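Local coordinates for protein Two-component system sensor histidine kinase (Bacteroides thetaiotaomicron, PDB 3OTT) that is probably a membrane sensor histidine kinase and transcription regulator, whose extracellular beta-propeller and beta-sandwich part, contained here, appears to sense saccharides, at residues S25-W36 / I65-L76. Numbering follows the deposited sequence.
With TBR (hexatantalum dodecabromide), chain D.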
loop_
_atom_site.group_PDB
_atom_site.type_symbol
_atom_site.label_atom_id
_atom_site.label_comp_id
_atom_site.label_asym_id
_atom_site.label_seq_id
_atom_site.Cartn_x
_atom_site.Cartn_y
_atom_site.Cartn_z
ATOM N N SER B 25 22.888 -7.961 23.189
ATOM C CA SER B 25 21.555 -8.209 23.692
ATOM C C SER B 25 20.432 -7.810 22.724
ATOM O O SER B 25 19.290 -8.112 23.019
ATOM C CB SER B 25 21.384 -7.423 24.976
ATOM O OG SER B 25 21.561 -6.055 24.599
ATOM N N CYS B 26 20.753 -7.038 21.661
ATOM C CA CYS B 26 19.791 -6.597 20.673
ATOM C C CYS B 26 20.455 -6.004 19.434
ATOM O O CYS B 26 21.636 -5.642 19.471
ATOM C CB CYS B 26 18.855 -5.546 21.243
ATOM S SG CYS B 26 19.695 -4.166 21.960
ATOM N N PHE B 27 19.652 -5.866 18.378
ATOM C CA PHE B 27 20.086 -5.344 17.079
ATOM C C PHE B 27 19.001 -4.420 16.626
ATOM O O PHE B 27 17.824 -4.696 16.881
ATOM C CB PHE B 27 20.209 -6.410 15.982
ATOM C CG PHE B 27 21.176 -7.499 16.282
ATOM C CD1 PHE B 27 20.773 -8.629 16.988
ATOM C CD2 PHE B 27 22.495 -7.400 15.877
ATOM C CE1 PHE B 27 21.658 -9.656 17.252
ATOM C CE2 PHE B 27 23.386 -8.409 16.184
ATOM C CZ PHE B 27 22.990 -9.535 16.839
ATOM N N LEU B 28 19.387 -3.348 15.929
ATOM C CA LEU B 28 18.450 -2.461 15.231
ATOM C C LEU B 28 19.019 -2.222 13.879
ATOM O O LEU B 28 20.208 -2.323 13.686
ATOM C CB LEU B 28 18.340 -1.133 15.970
ATOM C CG LEU B 28 17.780 -1.299 17.370
ATOM C CD1 LEU B 28 18.002 -0.045 18.222
ATOM C CD2 LEU B 28 16.280 -1.679 17.267
ATOM N N GLN B 29 18.173 -1.897 12.925
ATOM C CA GLN B 29 18.629 -1.557 11.598
ATOM C C GLN B 29 17.925 -0.261 11.208
ATOM O O GLN B 29 16.685 -0.231 11.177
ATOM C CB GLN B 29 18.237 -2.640 10.628
ATOM C CG GLN B 29 18.887 -2.436 9.292
ATOM C CD GLN B 29 18.630 -3.579 8.307
ATOM O OE1 GLN B 29 17.585 -4.236 8.360
ATOM N NE2 GLN B 29 19.580 -3.792 7.390
ATOM N N ASP B 30 18.695 0.810 10.959
ATOM C CA ASP B 30 18.094 2.103 10.592
ATOM C C ASP B 30 17.524 2.051 9.173
ATOM O O ASP B 30 17.723 1.058 8.458
ATOM C CB ASP B 30 19.050 3.294 10.807
ATOM C CG ASP B 30 20.432 3.144 10.049
ATOM O OD1 ASP B 30 20.456 2.953 8.815
ATOM O OD2 ASP B 30 21.502 3.344 10.676
ATOM N N SER B 31 16.826 3.115 8.758
ATOM C CA SER B 31 16.010 3.059 7.525
ATOM C C SER B 31 16.902 3.097 6.288
ATOM O O SER B 31 16.408 3.039 5.190
ATOM C CB SER B 31 15.012 4.233 7.458
ATOM O OG SER B 31 15.714 5.447 7.744
ATOM N N GLU B 32 18.202 3.229 6.495
ATOM C CA GLU B 32 19.178 3.249 5.382
ATOM C C GLU B 32 20.043 1.985 5.454
ATOM O O GLU B 32 21.004 1.855 4.755
ATOM C CB GLU B 32 19.992 4.578 5.391
ATOM C CG GLU B 32 19.071 5.823 5.105
ATOM C CD GLU B 32 19.599 7.198 5.616
ATOM O OE1 GLU B 32 19.820 8.109 4.759
ATOM O OE2 GLU B 32 19.734 7.384 6.863
ATOM N N GLY B 33 19.652 1.022 6.296
ATOM C CA GLY B 33 20.292 -0.312 6.289
ATOM C C GLY B 33 21.500 -0.571 7.181
ATOM O O GLY B 33 21.990 -1.690 7.218
ATOM N N LEU B 34 21.969 0.391 7.962
ATOM C CA LEU B 34 23.100 0.085 8.879
ATOM C C LEU B 34 22.672 -0.715 10.120
ATOM O O LEU B 34 21.686 -0.383 10.792
ATOM C CB LEU B 34 23.773 1.381 9.367
ATOM C CG LEU B 34 25.329 1.541 9.493
ATOM C CD1 LEU B 34 25.774 2.888 10.206
ATOM C CD2 LEU B 34 25.945 0.530 10.279
ATOM N N ILE B 35 23.438 -1.736 10.472
ATOM C CA ILE B 35 23.172 -2.487 11.694
ATOM C C ILE B 35 23.806 -1.875 12.941
ATOM O O ILE B 35 25.001 -1.560 12.950
ATOM C CB ILE B 35 23.694 -3.894 11.510
ATOM C CG1 ILE B 35 22.920 -4.553 10.357
ATOM C CG2 ILE B 35 23.590 -4.647 12.798
ATOM C CD1 ILE B 35 21.543 -4.979 10.750
ATOM N N TRP B 36 23.008 -1.743 13.984
ATOM C CA TRP B 36 23.413 -1.271 15.291
ATOM C C TRP B 36 23.259 -2.405 16.296
ATOM O O TRP B 36 22.296 -3.184 16.215
ATOM C CB TRP B 36 22.526 -0.087 15.725
ATOM C CG TRP B 36 22.636 1.081 14.765
ATOM C CD1 TRP B 36 21.898 1.274 13.602
ATOM C CD2 TRP B 36 23.503 2.200 14.864
ATOM N NE1 TRP B 36 22.268 2.422 12.992
ATOM C CE2 TRP B 36 23.246 3.026 13.749
ATOM C CE3 TRP B 36 24.457 2.612 15.800
ATOM C CZ2 TRP B 36 23.941 4.211 13.526
ATOM C CZ3 TRP B 36 25.145 3.799 15.583
ATOM C CH2 TRP B 36 24.895 4.571 14.441
ATOM N N ILE B 65 23.249 -2.424 27.455
ATOM C CA ILE B 65 22.034 -2.138 26.759
ATOM C C ILE B 65 21.149 -3.396 26.786
ATOM O O ILE B 65 21.621 -4.487 26.470
ATOM C CB ILE B 65 22.338 -1.843 25.270
ATOM C CG1 ILE B 65 23.481 -0.822 25.112
ATOM C CG2 ILE B 65 21.062 -1.373 24.478
ATOM C CD1 ILE B 65 23.155 0.525 25.667
ATOM N N TYR B 66 19.868 -3.266 27.114
ATOM C CA TYR B 66 19.026 -4.482 27.176
ATOM C C TYR B 66 18.085 -4.629 26.013
ATOM O O TYR B 66 17.618 -5.735 25.738
ATOM C CB TYR B 66 18.247 -4.509 28.478
ATOM C CG TYR B 66 19.151 -4.586 29.689
ATOM C CD1 TYR B 66 19.542 -5.836 30.218
ATOM C CD2 TYR B 66 19.586 -3.399 30.334
ATOM C CE1 TYR B 66 20.379 -5.923 31.352
ATOM C CE2 TYR B 66 20.469 -3.464 31.497
ATOM C CZ TYR B 66 20.854 -4.734 31.972
ATOM O OH TYR B 66 21.646 -4.819 33.079
ATOM N N CYS B 67 17.786 -3.515 25.346
ATOM C CA CYS B 67 16.781 -3.494 24.317
ATOM C C CYS B 67 16.894 -2.131 23.660
ATOM O O CYS B 67 17.530 -1.245 24.228
ATOM C CB CYS B 67 15.385 -3.650 24.928
ATOM S SG CYS B 67 14.901 -2.251 25.957
ATOM N N GLY B 68 16.280 -1.981 22.493
ATOM C CA GLY B 68 16.251 -0.710 21.798
ATOM C C GLY B 68 15.134 -0.639 20.794
ATOM O O GLY B 68 14.659 -1.662 20.366
ATOM N N VAL B 69 14.703 0.577 20.447
ATOM C CA VAL B 69 13.887 0.823 19.281
ATOM C C VAL B 69 14.322 2.123 18.620
ATOM O O VAL B 69 14.887 2.983 19.284
ATOM C CB VAL B 69 12.360 0.996 19.579
ATOM C CG1 VAL B 69 11.764 -0.295 19.874
ATOM C CG2 VAL B 69 12.098 2.012 20.666
ATOM N N ILE B 70 14.023 2.262 17.331
ATOM C CA ILE B 70 14.316 3.477 16.609
ATOM C C ILE B 70 13.060 4.382 16.668
ATOM O O ILE B 70 11.952 3.912 16.361
ATOM C CB ILE B 70 14.718 3.141 15.161
ATOM C CG1 ILE B 70 16.044 2.355 15.153
ATOM C CG2 ILE B 70 14.792 4.399 14.301
ATOM C CD1 ILE B 70 16.554 1.976 13.711
ATOM N N ILE B 71 13.268 5.666 17.003
ATOM C CA ILE B 71 12.225 6.663 17.165
ATOM C C ILE B 71 12.483 7.870 16.219
ATOM O O ILE B 71 13.614 8.330 16.074
ATOM C CB ILE B 71 12.189 7.157 18.685
ATOM C CG1 ILE B 71 11.789 6.046 19.672
ATOM C CG2 ILE B 71 11.349 8.361 18.890
ATOM C CD1 ILE B 71 10.542 5.317 19.321
ATOM N N ASP B 72 11.429 8.352 15.563
ATOM C CA ASP B 72 11.464 9.533 14.662
ATOM C C ASP B 72 12.512 9.437 13.536
ATOM O O ASP B 72 12.958 10.447 13.050
ATOM C CB ASP B 72 11.595 10.866 15.455
ATOM C CG ASP B 72 10.437 11.087 16.487
ATOM O OD1 ASP B 72 9.400 10.358 16.397
ATOM O OD2 ASP B 72 10.569 11.989 17.377
ATOM N N ASN B 73 12.890 8.216 13.142
ATOM C CA ASN B 73 13.855 8.012 12.059
ATOM C C ASN B 73 15.182 8.739 12.383
ATOM O O ASN B 73 15.892 9.197 11.478
ATOM C CB ASN B 73 13.269 8.585 10.766
ATOM C CG ASN B 73 13.878 7.972 9.499
ATOM O OD1 ASN B 73 14.426 6.865 9.496
ATOM N ND2 ASN B 73 13.776 8.711 8.403
ATOM N N THR B 74 15.476 8.932 13.673
ATOM C CA THR B 74 16.705 9.589 14.021
ATOM C C THR B 74 17.294 9.193 15.362
ATOM O O THR B 74 18.472 9.456 15.585
ATOM C CB THR B 74 16.646 11.140 13.877
ATOM O OG1 THR B 74 17.972 11.661 13.970
ATOM C CG2 THR B 74 15.785 11.820 14.963
ATOM N N TYR B 75 16.507 8.594 16.266
ATOM C CA TYR B 75 17.058 8.220 17.602
ATOM C C TYR B 75 17.121 6.719 17.838
ATOM O O TYR B 75 16.302 5.958 17.349
ATOM C CB TYR B 75 16.262 8.839 18.774
ATOM C CG TYR B 75 16.010 10.330 18.682
ATOM C CD1 TYR B 75 17.033 11.267 18.961
ATOM C CD2 TYR B 75 14.753 10.817 18.343
ATOM C CE1 TYR B 75 16.797 12.642 18.844
ATOM C CE2 TYR B 75 14.512 12.201 18.207
ATOM C CZ TYR B 75 15.524 13.088 18.461
ATOM O OH TYR B 75 15.198 14.431 18.358
ATOM N N LEU B 76 18.081 6.286 18.607
ATOM C CA LEU B 76 18.049 4.941 19.159
ATOM C C LEU B 76 17.728 5.138 20.629
ATOM O O LEU B 76 18.530 5.795 21.320
ATOM C CB LEU B 76 19.408 4.219 19.001
ATOM C CG LEU B 76 19.794 3.520 17.690
ATOM C CD1 LEU B 76 19.167 4.106 16.457
ATOM C CD2 LEU B 76 21.299 3.521 17.512
HETATM TA TA1 TBR D . 15.424 -2.660 0.741
HETATM TA TA2 TBR D . 18.045 -2.501 1.531
HETATM TA TA3 TBR D . 17.350 -1.950 -1.183
HETATM TA TA4 TBR D . 18.222 0.102 0.556
HETATM TA TA5 TBR D . 15.544 -0.068 -0.234
HETATM TA TA6 TBR D . 16.227 -0.676 2.394
HETATM BR BR1 TBR D . 16.617 -4.731 1.767
HETATM BR BR2 TBR D . 15.545 -3.863 -1.567
HETATM BR BR3 TBR D . 13.376 -1.518 -0.324
HETATM BR BR4 TBR D . 14.105 -2.101 2.895
HETATM BR BR5 TBR D . 19.164 -3.705 -0.473
HETATM BR BR6 TBR D . 15.916 -0.516 -2.799
HETATM BR BR7 TBR D . 16.932 2.116 -0.510
HETATM BR BR8 TBR D . 17.845 1.340 2.802
HETATM BR BR9 TBR D . 20.247 -1.104 1.664
HETATM BR BRA TBR D . 19.291 -0.302 -1.810
HETATM BR BRB TBR D . 14.471 1.150 1.798
HETATM BR BRC TBR D . 17.659 -2.110 4.039
#
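Leu28 drives its branched end into the backbone of strand 67-71, CD2 lying 3.5 Å from Gly68 O, while Leu28 CD1 reaches Leu76 CG at 4.0 Å, the two side chains running antiparallel alongside one another. Leu76 CD2 lies obliquely against the Trp36 indole, an off-centre CH-pi contact 4.1 Å from the centroid of the six-membered ring. Farther along, Ile70 CD1 packs 3.4 Å from Gln29 O and close to Asp30 CA. Strands 24-29 and 67-71 are the innermost of successive four-stranded beta-propeller blades, nearly parallel (11°), and the blades pack through side chains set against each other and against backbone. Of the polar contacts, Ser25 OG to Ile65 O is doubtfully short. With CG anti to the backbone N (chi1 -157°), Asn73 swings its amide toward Ser31, whose OG meets Asn73 OD1 in the carbonyl plane, on a lone pair, at 2.6 Å. Behind Ser31, which borders the tantalum bromide cluster, Asp30 OD1 takes Glu32 N in an Asx turn and also Leu34 N; Asp30 OD2 receives Trp36 NE1 at 2.6 Å, nearly straight at 172°, and pairs with Arg660. With an alanine replacing Asp30, the indole N-H and Arg660 would probably lose their carboxylate, and the turn its side-chain acceptor.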